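Local coordinates for spore germination protein GerM (PDB 6GZB) that is of unknown molecular function but affects both sporulation and germination in Bacillus subtilis, and carries two GerMN domains in tandem, at residues Y64-L72 against P333-F341; V103-N111 against A122-Y131. All coordinates share one frame; numbering follows the deposited sequence.

Contact 1. Residues Y64-L72 against P333-F341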
ATOM      1  N   TYR A  64       6.646  -4.695   8.517  1.00 28.14           N
ATOM      2  CA  TYR A  64       5.975  -3.877   7.498  1.00 25.53           C
ATOM      3  C   TYR A  64       4.462  -3.978   7.619  1.00 27.02           C
ATOM      4  O   TYR A  64       3.911  -5.063   7.819  1.00 29.74           O
ATOM      5  CB  TYR A  64       6.397  -4.282   6.089  1.00 24.62           C
ATOM      6  CG  TYR A  64       7.823  -3.941   5.761  1.00 28.49           C
ATOM      7  CD1 TYR A  64       8.176  -2.675   5.295  1.00 28.23           C
ATOM      8  CD2 TYR A  64       8.824  -4.893   5.897  1.00 31.81           C
ATOM      9  CE1 TYR A  64       9.492  -2.373   4.978  1.00 29.07           C
ATOM     10  CE2 TYR A  64      10.143  -4.588   5.629  1.00 30.88           C
ATOM     11  CZ  TYR A  64      10.475  -3.334   5.156  1.00 32.45           C
ATOM     12  OH  TYR A  64      11.799  -3.052   4.890  1.00 29.22           O
ATOM     13  N   VAL A  65       3.792  -2.840   7.472  1.00 23.80           N
ATOM     14  CA  VAL A  65       2.354  -2.821   7.270  1.00 25.99           C
ATOM     15  C   VAL A  65       2.071  -3.152   5.814  1.00 23.17           C
ATOM     16  O   VAL A  65       2.592  -2.500   4.912  1.00 27.24           O
ATOM     17  CB  VAL A  65       1.755  -1.446   7.632  1.00 26.50           C
ATOM     18  CG1 VAL A  65       0.247  -1.444   7.447  1.00 26.01           C
ATOM     19  CG2 VAL A  65       2.127  -1.086   9.058  1.00 24.39           C
ATOM     20  N   VAL A  66       1.271  -4.188   5.593  1.00 24.30           N
ATOM     21  CA  VAL A  66       1.116  -4.779   4.266  1.00 25.07           C
ATOM     22  C   VAL A  66      -0.322  -5.234   4.075  1.00 23.44           C
ATOM     23  O   VAL A  66      -0.917  -5.817   4.980  1.00 23.38           O
ATOM     24  CB  VAL A  66       1.984  -6.046   4.091  1.00 29.10           C
ATOM     25  CG1 VAL A  66       1.965  -6.477   2.635  1.00 37.72           C
ATOM     26  CG2 VAL A  66       3.409  -5.821   4.573  1.00 30.73           C
ATOM     27  N   ALA A  67      -0.854  -5.022   2.880  1.00 23.09           N
ATOM     28  CA  ALA A  67      -2.180  -5.522   2.533  1.00 29.03           C
ATOM     29  C   ALA A  67      -2.136  -7.047   2.432  1.00 27.70           C
ATOM     30  O   ALA A  67      -1.246  -7.603   1.799  1.00 27.31           O
ATOM     31  CB  ALA A  67      -2.643  -4.924   1.207  1.00 26.91           C
ATOM     32  N   GLN A  68      -3.082  -7.708   3.096  1.00 27.14           N
ATOM     33  CA  GLN A  68      -3.435  -9.079   2.781  1.00 24.90           C
ATOM     34  C   GLN A  68      -4.916  -9.166   2.470  1.00 26.61           C
ATOM     35  O   GLN A  68      -5.751  -8.797   3.294  1.00 25.54           O
ATOM     36  CB  GLN A  68      -3.090 -10.008   3.939  1.00 27.39           C
ATOM     37  CG  GLN A  68      -1.598 -10.183   4.151  1.00 30.59           C
ATOM     38  CD  GLN A  68      -0.981 -11.097   3.115  1.00 36.84           C
ATOM     39  OE1 GLN A  68      -1.095 -12.322   3.210  1.00 36.35           O
ATOM     40  NE2 GLN A  68      -0.347 -10.506   2.101  1.00 22.68           N
ATOM     41  N   THR A  69      -5.235  -9.603   1.252  1.00 32.29           N
ATOM     42  CA  THR A  69      -6.623  -9.649   0.806  1.00 26.55           C
ATOM     43  C   THR A  69      -7.251 -10.981   1.172  1.00 29.65           C
ATOM     44  O   THR A  69      -6.758 -12.037   0.784  1.00 29.16           O
ATOM     45  CB  THR A  69      -6.740  -9.379  -0.701  1.00 29.01           C
ATOM     46  OG1 THR A  69      -6.496  -7.987  -0.946  1.00 27.46           O
ATOM     47  CG2 THR A  69      -8.139  -9.719  -1.203  1.00 30.71           C
ATOM     48  N   LEU A  70      -8.274 -10.920   2.018  1.00 27.28           N
ATOM     49  CA  LEU A  70      -8.769 -12.090   2.734  1.00 31.33           C
ATOM     50  C   LEU A  70     -10.295 -12.127   2.709  1.00 28.56           C
ATOM     51  O   LEU A  70     -10.935 -11.085   2.596  1.00 34.60           O
ATOM     52  CB  LEU A  70      -8.267 -12.073   4.179  1.00 28.09           C
ATOM     53  CG  LEU A  70      -6.767 -12.301   4.318  1.00 31.65           C
ATOM     54  CD1 LEU A  70      -6.303 -11.979   5.731  1.00 29.83           C
ATOM     55  CD2 LEU A  70      -6.416 -13.730   3.922  1.00 39.77           C
ATOM     56  N   PRO A  71     -10.878 -13.333   2.808  1.00 31.67           N
ATOM     57  CA  PRO A  71     -12.328 -13.505   2.708  1.00 39.00           C
ATOM     58  C   PRO A  71     -13.055 -13.095   3.982  1.00 31.61           C
ATOM     59  O   PRO A  71     -12.822 -13.671   5.037  1.00 30.00           O
ATOM     60  CB  PRO A  71     -12.487 -15.012   2.471  1.00 32.47           C
ATOM     61  CG  PRO A  71     -11.304 -15.624   3.130  1.00 31.51           C
ATOM     62  CD  PRO A  71     -10.184 -14.614   3.037  1.00 35.67           C
ATOM     63  N   LEU A  72     -13.897 -12.075   3.889  1.00 38.23           N
ATOM     64  CA  LEU A  72     -14.675 -11.618   5.039  1.00 38.37           C
ATOM     65  C   LEU A  72     -16.162 -11.858   4.791  1.00 33.72           C
ATOM     66  O   LEU A  72     -16.648 -11.605   3.698  1.00 39.23           O
ATOM     67  CB  LEU A  72     -14.438 -10.125   5.271  1.00 39.42           C
ATOM     68  CG  LEU A  72     -13.386  -9.734   6.311  1.00 46.09           C
ATOM     69  CD1 LEU A  72     -12.081 -10.469   6.077  1.00 41.59           C
ATOM     70  CD2 LEU A  72     -13.165  -8.227   6.298  1.00 44.26           C
ATOM     71  N   PRO A 333      -4.459  -4.365  -9.902  1.00 37.45           N
ATOM     72  CA  PRO A 333      -5.043  -5.664  -9.557  1.00 36.24           C
ATOM     73  C   PRO A 333      -6.308  -5.519  -8.714  1.00 44.30           C
ATOM     74  O   PRO A 333      -6.389  -4.629  -7.862  1.00 32.39           O
ATOM     75  CB  PRO A 333      -3.940  -6.338  -8.742  1.00 38.83           C
ATOM     76  CG  PRO A 333      -2.676  -5.727  -9.233  1.00 37.69           C
ATOM     77  CD  PRO A 333      -3.006  -4.325  -9.665  1.00 40.44           C
ATOM     78  N   SER A 334      -7.297  -6.367  -8.977  1.00 36.71           N
ATOM     79  CA  SER A 334      -8.564  -6.318  -8.241  1.00 47.39           C
ATOM     80  C   SER A 334      -8.361  -6.782  -6.802  1.00 38.30           C
ATOM     81  O   SER A 334      -8.989  -6.268  -5.885  1.00 44.95           O
ATOM     82  CB  SER A 334      -9.631  -7.181  -8.929  1.00 52.53           C
ATOM     83  OG  SER A 334      -9.054  -8.017  -9.916  1.00 68.41           O
ATOM     84  N   GLN A 335      -7.471  -7.748  -6.616  1.00 38.80           N
ATOM     85  CA  GLN A 335      -7.089  -8.201  -5.287  1.00 39.05           C
ATOM     86  C   GLN A 335      -5.597  -7.991  -5.090  1.00 41.21           C
ATOM     87  O   GLN A 335      -4.784  -8.655  -5.727  1.00 43.19           O
ATOM     88  CB  GLN A 335      -7.434  -9.685  -5.116  1.00 37.90           C
ATOM     89  CG  GLN A 335      -8.925  -9.961  -5.193  1.00 36.59           C
ATOM     90  CD  GLN A 335      -9.272 -11.422  -5.004  1.00 41.56           C
ATOM     91  OE1 GLN A 335      -8.466 -12.217  -4.516  1.00 36.43           O
ATOM     92  NE2 GLN A 335     -10.486 -11.782  -5.382  1.00 44.52           N
ATOM     93  N   VAL A 336      -5.241  -7.067  -4.205  1.00 32.10           N
ATOM     94  CA  VAL A 336      -3.842  -6.839  -3.853  1.00 32.32           C
ATOM     95  C   VAL A 336      -3.391  -7.853  -2.797  1.00 34.02           C
ATOM     96  O   VAL A 336      -3.945  -7.898  -1.706  1.00 35.89           O
ATOM     97  CB  VAL A 336      -3.644  -5.415  -3.301  1.00 36.08           C
ATOM     98  CG1 VAL A 336      -2.187  -5.185  -2.910  1.00 36.97           C
ATOM     99  CG2 VAL A 336      -4.104  -4.387  -4.324  1.00 40.90           C
ATOM    100  N   ASN A 337      -2.399  -8.677  -3.126  1.00 29.66           N
ATOM    101  CA  ASN A 337      -1.798  -9.582  -2.136  1.00 31.85           C
ATOM    102  C   ASN A 337      -2.841 -10.546  -1.563  1.00 30.24           C
ATOM    103  O   ASN A 337      -3.083 -10.575  -0.355  1.00 26.75           O
ATOM    104  CB  ASN A 337      -1.190  -8.784  -0.974  1.00 33.83           C
ATOM    105  CG  ASN A 337       0.019  -7.964  -1.380  1.00 32.86           C
ATOM    106  OD1 ASN A 337       0.665  -8.244  -2.383  1.00 24.71           O
ATOM    107  ND2 ASN A 337       0.387  -7.004  -0.537  1.00 27.73           N
ATOM    108  N   THR A 338      -3.475 -11.327  -2.422  1.00 29.25           N
ATOM    109  CA  THR A 338      -4.389 -12.353  -1.951  1.00 31.64           C
ATOM    110  C   THR A 338      -3.649 -13.209  -0.949  1.00 27.05           C
ATOM    111  O   THR A 338      -2.513 -13.595  -1.181  1.00 29.73           O
ATOM    112  CB  THR A 338      -4.910 -13.221  -3.112  1.00 36.68           C
ATOM    113  OG1 THR A 338      -5.589 -12.378  -4.047  1.00 35.37           O
ATOM    114  CG2 THR A 338      -5.884 -14.271  -2.596  1.00 41.02           C
ATOM    115  N   GLY A 339      -4.235 -13.368   0.227  1.00 28.03           N
ATOM    116  CA  GLY A 339      -3.596 -14.125   1.288  1.00 34.07           C
ATOM    117  C   GLY A 339      -3.741 -15.627   1.107  1.00 42.43           C
ATOM    118  O   GLY A 339      -4.616 -16.093   0.377  1.00 34.60           O
ATOM    119  N   SER A 340      -2.855 -16.379   1.758  1.00 34.28           N
ATOM    120  CA  SER A 340      -2.997 -17.835   1.878  1.00 41.21           C
ATOM    121  C   SER A 340      -3.066 -18.249   3.340  1.00 38.07           C
ATOM    122  O   SER A 340      -2.179 -17.949   4.131  1.00 43.51           O
ATOM    123  CB  SER A 340      -1.821 -18.547   1.220  1.00 38.93           C
ATOM    124  OG  SER A 340      -1.835 -18.332  -0.179  1.00 51.01           O
ATOM    125  N   PHE A 341      -4.133 -18.942   3.696  1.00 40.46           N
ATOM    126  CA  PHE A 341      -4.274 -19.470   5.034  1.00 47.27           C
ATOM    127  C   PHE A 341      -4.774 -20.906   4.983  1.00 39.03           C
ATOM    128  O   PHE A 341      -5.029 -21.481   6.032  1.00 50.98           O
ATOM    129  CB  PHE A 341      -5.244 -18.608   5.848  1.00 34.20           C
ATOM    130  CG  PHE A 341      -6.591 -18.461   5.216  1.00 31.34           C
ATOM    131  CD1 PHE A 341      -6.785 -17.565   4.187  1.00 29.95           C
ATOM    132  CD2 PHE A 341      -7.644 -19.279   5.599  1.00 36.90           C
ATOM    133  CE1 PHE A 341      -8.011 -17.475   3.550  1.00 41.56           C
ATOM    134  CE2 PHE A 341      -8.874 -19.192   4.973  1.00 40.13           C
ATOM    135  CZ  PHE A 341      -9.060 -18.284   3.947  1.00 45.64           C
TER
HETATM  136  O   HOH W   1      -0.239 -12.258  -0.569  1.00 33.79           O
HETATM  137  O   HOH W   2      -0.339 -14.934   2.644  1.00 35.43           O

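Contact 2. Residues V103-N111 against A122-Y131. With EDO (1,2-ethanediol), chain H.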
ATOM      1  N   VAL A 103      -3.280  -6.372  14.377  1.00 30.24           N
ATOM      2  CA  VAL A 103      -2.774  -5.012  14.584  1.00 29.70           C
ATOM      3  C   VAL A 103      -3.334  -4.364  15.851  1.00 24.97           C
ATOM      4  O   VAL A 103      -2.604  -3.754  16.626  1.00 29.19           O
ATOM      5  CB  VAL A 103      -3.122  -4.114  13.381  1.00 28.05           C
ATOM      6  CG1 VAL A 103      -2.674  -2.680  13.631  1.00 35.27           C
ATOM      7  CG2 VAL A 103      -2.476  -4.648  12.119  1.00 29.88           C
ATOM      8  N   LEU A 104      -4.645  -4.417  16.014  1.00 28.40           N
ATOM      9  CA  LEU A 104      -5.288  -3.773  17.155  1.00 29.15           C
ATOM     10  C   LEU A 104      -5.272  -4.707  18.361  1.00 32.89           C
ATOM     11  O   LEU A 104      -5.323  -5.929  18.204  1.00 37.77           O
ATOM     12  CB  LEU A 104      -6.722  -3.393  16.809  1.00 32.00           C
ATOM     13  CG  LEU A 104      -6.865  -2.449  15.616  1.00 32.67           C
ATOM     14  CD1 LEU A 104      -8.333  -2.240  15.269  1.00 29.16           C
ATOM     15  CD2 LEU A 104      -6.162  -1.126  15.898  1.00 32.11           C
ATOM     16  N   PRO A 105      -5.170  -4.135  19.570  1.00 35.28           N
ATOM     17  CA  PRO A 105      -5.110  -4.933  20.795  1.00 32.62           C
ATOM     18  C   PRO A 105      -6.372  -5.753  21.015  1.00 35.75           C
ATOM     19  O   PRO A 105      -7.454  -5.361  20.573  1.00 31.47           O
ATOM     20  CB  PRO A 105      -4.949  -3.882  21.893  1.00 32.56           C
ATOM     21  CG  PRO A 105      -4.372  -2.687  21.199  1.00 35.51           C
ATOM     22  CD  PRO A 105      -4.992  -2.698  19.838  1.00 32.48           C
ATOM     23  N   ALA A 106      -6.222  -6.900  21.672  1.00 43.01           N
ATOM     24  CA  ALA A 106      -7.343  -7.799  21.935  1.00 36.57           C
ATOM     25  C   ALA A 106      -8.478  -7.065  22.628  1.00 34.02           C
ATOM     26  O   ALA A 106      -8.250  -6.171  23.446  1.00 34.87           O
ATOM     27  CB  ALA A 106      -6.890  -8.979  22.787  1.00 35.25           C
ATOM     28  N   ASP A 107      -9.701  -7.414  22.239  1.00 33.60           N
ATOM     29  CA  ASP A 107     -10.909  -6.908  22.875  1.00 39.98           C
ATOM     30  C   ASP A 107     -11.199  -5.453  22.511  1.00 41.35           C
ATOM     31  O   ASP A 107     -12.110  -4.846  23.067  1.00 42.08           O
ATOM     32  CB  ASP A 107     -10.835  -7.069  24.396  1.00 40.19           C
ATOM     33  CG  ASP A 107     -10.729  -8.520  24.827  1.00 42.84           C
ATOM     34  OD1 ASP A 107     -11.561  -9.340  24.383  1.00 49.57           O
ATOM     35  OD2 ASP A 107      -9.811  -8.838  25.617  1.00 54.73           O
ATOM     36  N   THR A 108     -10.477  -4.916  21.533  1.00 36.91           N
ATOM     37  CA  THR A 108     -10.849  -3.630  20.950  1.00 33.17           C
ATOM     38  C   THR A 108     -12.124  -3.772  20.129  1.00 36.37           C
ATOM     39  O   THR A 108     -12.256  -4.699  19.332  1.00 37.45           O
ATOM     40  CB  THR A 108      -9.726  -3.060  20.063  1.00 32.04           C
ATOM     41  OG1 THR A 108      -8.528  -2.906  20.838  1.00 26.97           O
ATOM     42  CG2 THR A 108     -10.135  -1.709  19.492  1.00 35.26           C
ATOM     43  N   THR A 109     -13.086  -2.885  20.373  1.00 32.96           N
ATOM     44  CA  THR A 109     -14.280  -2.781  19.532  1.00 32.01           C
ATOM     45  C   THR A 109     -14.320  -1.399  18.888  1.00 29.96           C
ATOM     46  O   THR A 109     -13.594  -0.501  19.301  1.00 30.11           O
ATOM     47  CB  THR A 109     -15.568  -2.989  20.355  1.00 36.41           C
ATOM     48  OG1 THR A 109     -15.679  -1.956  21.342  1.00 37.00           O
ATOM     49  CG2 THR A 109     -15.551  -4.356  21.044  1.00 35.88           C
ATOM     50  N   VAL A 110     -15.160  -1.223  17.873  1.00 33.59           N
ATOM     51  CA  VAL A 110     -15.121   0.002  17.086  1.00 31.72           C
ATOM     52  C   VAL A 110     -16.446   0.278  16.391  1.00 34.48           C
ATOM     53  O   VAL A 110     -17.134  -0.646  15.967  1.00 37.63           O
ATOM     54  CB  VAL A 110     -13.994  -0.050  16.033  1.00 39.68           C
ATOM     55  CG1 VAL A 110     -14.289  -1.118  14.989  1.00 38.11           C
ATOM     56  CG2 VAL A 110     -13.798   1.314  15.381  1.00 38.12           C
ATOM     57  N   ASN A 111     -16.813   1.557  16.325  1.00 34.10           N
ATOM     58  CA  ASN A 111     -17.855   2.043  15.428  1.00 37.38           C
ATOM     59  C   ASN A 111     -17.237   2.897  14.321  1.00 37.38           C
ATOM     60  O   ASN A 111     -16.263   3.619  14.544  1.00 37.02           O
ATOM     61  CB  ASN A 111     -18.869   2.893  16.199  1.00 36.06           C
ATOM     62  CG  ASN A 111     -19.553   2.121  17.306  1.00 47.71           C
ATOM     63  OD1 ASN A 111     -19.991   0.989  17.111  1.00 50.01           O
ATOM     64  ND2 ASN A 111     -19.661   2.734  18.474  1.00 56.36           N
ATOM     65  N   ALA A 122     -13.489   6.634  13.020  1.00 34.01           N
ATOM     66  CA  ALA A 122     -13.365   5.341  13.666  1.00 31.95           C
ATOM     67  C   ALA A 122     -13.262   5.541  15.161  1.00 28.39           C
ATOM     68  O   ALA A 122     -12.271   6.083  15.651  1.00 30.99           O
ATOM     69  CB  ALA A 122     -12.139   4.606  13.147  1.00 30.12           C
ATOM     70  N   ASP A 123     -14.293   5.108  15.880  1.00 31.08           N
ATOM     71  CA  ASP A 123     -14.397   5.359  17.316  1.00 29.84           C
ATOM     72  C   ASP A 123     -14.172   4.046  18.061  1.00 29.63           C
ATOM     73  O   ASP A 123     -14.975   3.126  17.966  1.00 35.82           O
ATOM     74  CB  ASP A 123     -15.782   5.939  17.645  1.00 36.92           C
ATOM     75  CG  ASP A 123     -15.876   6.499  19.065  1.00 40.15           C
ATOM     76  OD1 ASP A 123     -14.898   6.379  19.834  1.00 39.65           O
ATOM     77  OD2 ASP A 123     -16.954   7.008  19.435  1.00 46.20           O
ATOM     78  N   PHE A 124     -13.055   3.960  18.773  1.00 33.24           N
ATOM     79  CA  PHE A 124     -12.594   2.700  19.353  1.00 31.92           C
ATOM     80  C   PHE A 124     -12.916   2.645  20.845  1.00 35.95           C
ATOM     81  O   PHE A 124     -12.998   3.673  21.518  1.00 36.58           O
ATOM     82  CB  PHE A 124     -11.077   2.550  19.160  1.00 33.37           C
ATOM     83  CG  PHE A 124     -10.660   2.389  17.724  1.00 32.47           C
ATOM     84  CD1 PHE A 124     -10.654   1.140  17.127  1.00 32.95           C
ATOM     85  CD2 PHE A 124     -10.214   3.476  16.988  1.00 34.35           C
ATOM     86  CE1 PHE A 124     -10.253   0.984  15.812  1.00 32.51           C
ATOM     87  CE2 PHE A 124      -9.811   3.327  15.665  1.00 35.03           C
ATOM     88  CZ  PHE A 124      -9.825   2.077  15.082  1.00 29.70           C
ATOM     89  N   SER A 125     -13.021   1.435  21.373  1.00 35.25           N
ATOM     90  CA  SER A 125     -13.079   1.235  22.807  1.00 32.01           C
ATOM     91  C   SER A 125     -11.706   1.470  23.438  1.00 38.78           C
ATOM     92  O   SER A 125     -10.710   1.644  22.733  1.00 36.81           O
ATOM     93  CB  SER A 125     -13.575  -0.175  23.116  1.00 38.27           C
ATOM     94  OG  SER A 125     -12.584  -1.147  22.838  1.00 39.74           O
ATOM     95  N   ASN A 126     -11.654   1.438  24.767  1.00 38.76           N
ATOM     96  CA  ASN A 126     -10.459   1.844  25.495  1.00 32.78           C
ATOM     97  C   ASN A 126      -9.307   0.859  25.354  1.00 33.28           C
ATOM     98  O   ASN A 126      -8.145   1.225  25.572  1.00 34.23           O
ATOM     99  CB  ASN A 126     -10.771   2.058  26.976  1.00 35.39           C
ATOM    100  CG  ASN A 126      -9.679   2.834  27.690  1.00 37.00           C
ATOM    101  OD1 ASN A 126      -8.946   2.285  28.516  1.00 42.29           O
ATOM    102  ND2 ASN A 126      -9.517   4.097  27.322  1.00 42.24           N
ATOM    103  N   GLU A 127      -9.619  -0.386  25.002  1.00 32.63           N
ATOM    104  CA  GLU A 127      -8.576  -1.398  24.756  1.00 37.38           C
ATOM    105  C   GLU A 127      -7.626  -0.988  23.629  1.00 36.26           C
ATOM    106  O   GLU A 127      -6.505  -1.506  23.530  1.00 34.69           O
ATOM    107  CB  GLU A 127      -9.210  -2.743  24.409  1.00 35.50           C
ATOM    108  CG  GLU A 127      -9.822  -3.457  25.599  1.00 40.44           C
ATOM    109  CD  GLU A 127     -11.236  -3.004  25.897  1.00 44.91           C
ATOM    110  OE1 GLU A 127     -11.756  -2.124  25.170  1.00 41.21           O
ATOM    111  OE2 GLU A 127     -11.833  -3.552  26.846  1.00 59.21           O
ATOM    112  N   PHE A 128      -8.087  -0.076  22.771  1.00 36.92           N
ATOM    113  CA  PHE A 128      -7.264   0.480  21.697  1.00 37.27           C
ATOM    114  C   PHE A 128      -5.906   0.964  22.209  1.00 37.38           C
ATOM    115  O   PHE A 128      -4.928   0.998  21.459  1.00 38.06           O
ATOM    116  CB  PHE A 128      -8.011   1.634  21.019  1.00 35.77           C
ATOM    117  CG  PHE A 128      -7.272   2.247  19.859  1.00 34.70           C
ATOM    118  CD1 PHE A 128      -7.383   1.708  18.590  1.00 36.77           C
ATOM    119  CD2 PHE A 128      -6.514   3.403  20.028  1.00 32.54           C
ATOM    120  CE1 PHE A 128      -6.736   2.291  17.512  1.00 36.30           C
ATOM    121  CE2 PHE A 128      -5.878   4.002  18.952  1.00 33.65           C
ATOM    122  CZ  PHE A 128      -5.976   3.439  17.696  1.00 32.36           C
ATOM    123  N   LYS A 129      -5.845   1.314  23.493  1.00 37.84           N
ATOM    124  CA  LYS A 129      -4.630   1.867  24.076  1.00 39.29           C
ATOM    125  C   LYS A 129      -3.589   0.806  24.387  1.00 35.49           C
ATOM    126  O   LYS A 129      -2.432   1.139  24.640  1.00 41.48           O
ATOM    127  CB  LYS A 129      -4.952   2.641  25.350  1.00 42.08           C
ATOM    128  CG  LYS A 129      -5.832   3.853  25.127  1.00 55.84           C
ATOM    129  CD  LYS A 129      -5.962   4.679  26.400  1.00 50.47           C
ATOM    130  CE  LYS A 129      -6.888   5.863  26.186  1.00 53.01           C
ATOM    131  NZ  LYS A 129      -7.517   6.339  27.447  1.00 67.60           N
ATOM    132  N   ASN A 130      -3.984  -0.466  24.346  1.00 37.64           N
ATOM    133  CA  ASN A 130      -3.146  -1.542  24.879  1.00 38.38           C
ATOM    134  C   ASN A 130      -2.173  -2.109  23.851  1.00 33.42           C
ATOM    135  O   ASN A 130      -2.077  -3.320  23.695  1.00 36.87           O
ATOM    136  CB  ASN A 130      -4.010  -2.683  25.408  1.00 42.43           C
ATOM    137  CG  ASN A 130      -4.881  -2.267  26.571  1.00 45.67           C
ATOM    138  OD1 ASN A 130      -4.560  -1.333  27.304  1.00 39.69           O
ATOM    139  ND2 ASN A 130      -6.010  -2.948  26.728  1.00 41.37           N
ATOM    140  N   TYR A 131      -1.426  -1.238  23.186  1.00 32.89           N
ATOM    141  CA  TYR A 131      -0.429  -1.663  22.214  1.00 30.04           C
ATOM    142  C   TYR A 131       0.967  -1.279  22.694  1.00 34.19           C
ATOM    143  O   TYR A 131       1.115  -0.429  23.563  1.00 30.45           O
ATOM    144  CB  TYR A 131      -0.724  -1.025  20.854  1.00 29.44           C
ATOM    145  CG  TYR A 131      -0.704   0.491  20.857  1.00 28.03           C
ATOM    146  CD1 TYR A 131       0.479   1.186  20.707  1.00 29.47           C
ATOM    147  CD2 TYR A 131      -1.875   1.217  20.990  1.00 26.98           C
ATOM    148  CE1 TYR A 131       0.500   2.567  20.677  1.00 35.08           C
ATOM    149  CE2 TYR A 131      -1.867   2.598  20.964  1.00 30.83           C
ATOM    150  CZ  TYR A 131      -0.668   3.269  20.847  1.00 29.98           C
ATOM    151  OH  TYR A 131      -0.630   4.649  20.836  1.00 31.33           O
TER
HETATM  152  C1  EDO H 404     -17.663   1.334  20.981  1.00 55.40           C
HETATM  153  O1  EDO H 404     -17.028   0.175  20.419  1.00 47.65           O
HETATM  154  C2  EDO H 404     -16.652   2.188  21.737  1.00 48.76           C
HETATM  155  O2  EDO H 404     -17.072   3.560  21.764  1.00 46.37           O
HETATM  156  O   HOH W   3      -6.410  -5.503  24.981  1.00 40.11           O
HETATM  157  O   HOH W   4     -19.260   5.498  18.315  1.00 43.01           O

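Contact 1. Residues Y64-L72 against P333-F341
Pro71 lays its ring carbons CG and CD against CE1 and CZ of Phe341, with Pro71 CG and Phe341 CZ 3.6 Å apart. Beside it Leu70 CD2 packs on Phe341 CD1, the two side chains running antiparallel to each other. This is where the C-terminal tail, having left strand 330-331 of the second GerMN domain, docks on strand 65-73 of the first. Val66, Gln68, Leu70 and Leu72 hydrogen-bond through their backbones to strand 51-60, while Thr69, between them, turns its backbone to the tail and forms a single beta bridge with Thr338. Thr69 N donates to Asn337 O at 2.9 Å and an almost straight 173°, although it stands well above that carbonyl's plane; Thr69 O in turn accepts from Gly339 N at 2.9 Å. With chi1 at -73° the Thr69 hydroxyl sits beside its own backbone N, on the side the tail occupies, and OG1 donates to Val336 O at 2.7 Å. Its CG2 methyl meets Gln335 CB instead. Gly339 CA lies 3.9 Å from Leu70 CD2, and having no side chain it leaves room for that methyl.

Asn337 has a left-handed backbone conformation and sets its CB toward the strand. Its ND2 reaches Ala67 O at 2.9 Å, with the oxygen near the amide plane, and its OD1 accepts from Tyr215 N of strand 213-223. The same Ala67 O takes a second bond from Gln68 NE2 at 3.1 Å, because the Gln68 chain bends back at chi2 (-76°) and brings its amide across Asn337 CB. Two waters extend the amide's grip: one links Gln68 NE2 to Thr338 O, and the other donates to Gln68 OE1 at 2.8 Å while accepting from Ser340 N.

Contact 2. Residues V103-N111 against A122-Y131
Ala122 CB touches Val110 CG2 at the start of an antiparallel hairpin pairing, which Asp123 continues: its N donates to Asn111 O at 2.8 Å, and its O accepts from Asn111 N. Phe124 faces Val110 across a non-hydrogen-bonded pair. Val110 CG2 lies over one face of the Phe124 ring, 3.8 Å from its centroid, while Phe128 CD1 sits over the opposite face, toward its rim. Ser125 closes the pairing with its N on Thr109 O at 2.9 Å. Its hydroxyl, swung between backbone N and carbonyl by a chi1 of 73°, accepts from Thr109 N at 3.1 Å and donates to Glu127 OE1 at 2.7 Å. Were Glu127 cut back to an alanine, the Ser125 hydroxyl would probably lose its acceptor and be freer to turn, weakening its hold on Thr109 N. In the 3-10 turn Glu127 O lies 3.3 Å from Pro105 CB, and Phe128 CE1 meets Leu104 CD2. Asn130 O also packs on Pro105, and Tyr131 CB rests on Pro105 CG. Around this hairpin end, Leu83 of helix 78-84 packs on Val110, Ala122 and Phe124, Ile139 of helix 136-147 meets Leu104 and Tyr131, and Ile160 of strand 155-160 backs Phe128.

Contact 1 ties together parts of the chain 261 residues apart, whereas the segments of contact 2 are separated by only the rest of a hairpin. Both 103-111 and 122-131 fall, in sequence, between the two halves of contact 1. Within the first GerMN domain they involve different sheets: contact 1 uses a strand of the antiparallel sheet and also brings in the tail that follows the second domain's sheet, while contact 2 lies at the edge of the mixed sheet that holds strands 110-114 and 119-124. Their centres are 22 Å apart and their nearest atoms about 6 Å, without touching. The ethanediol held by Thr109 in contact 2 is probably an additive from crystallisation.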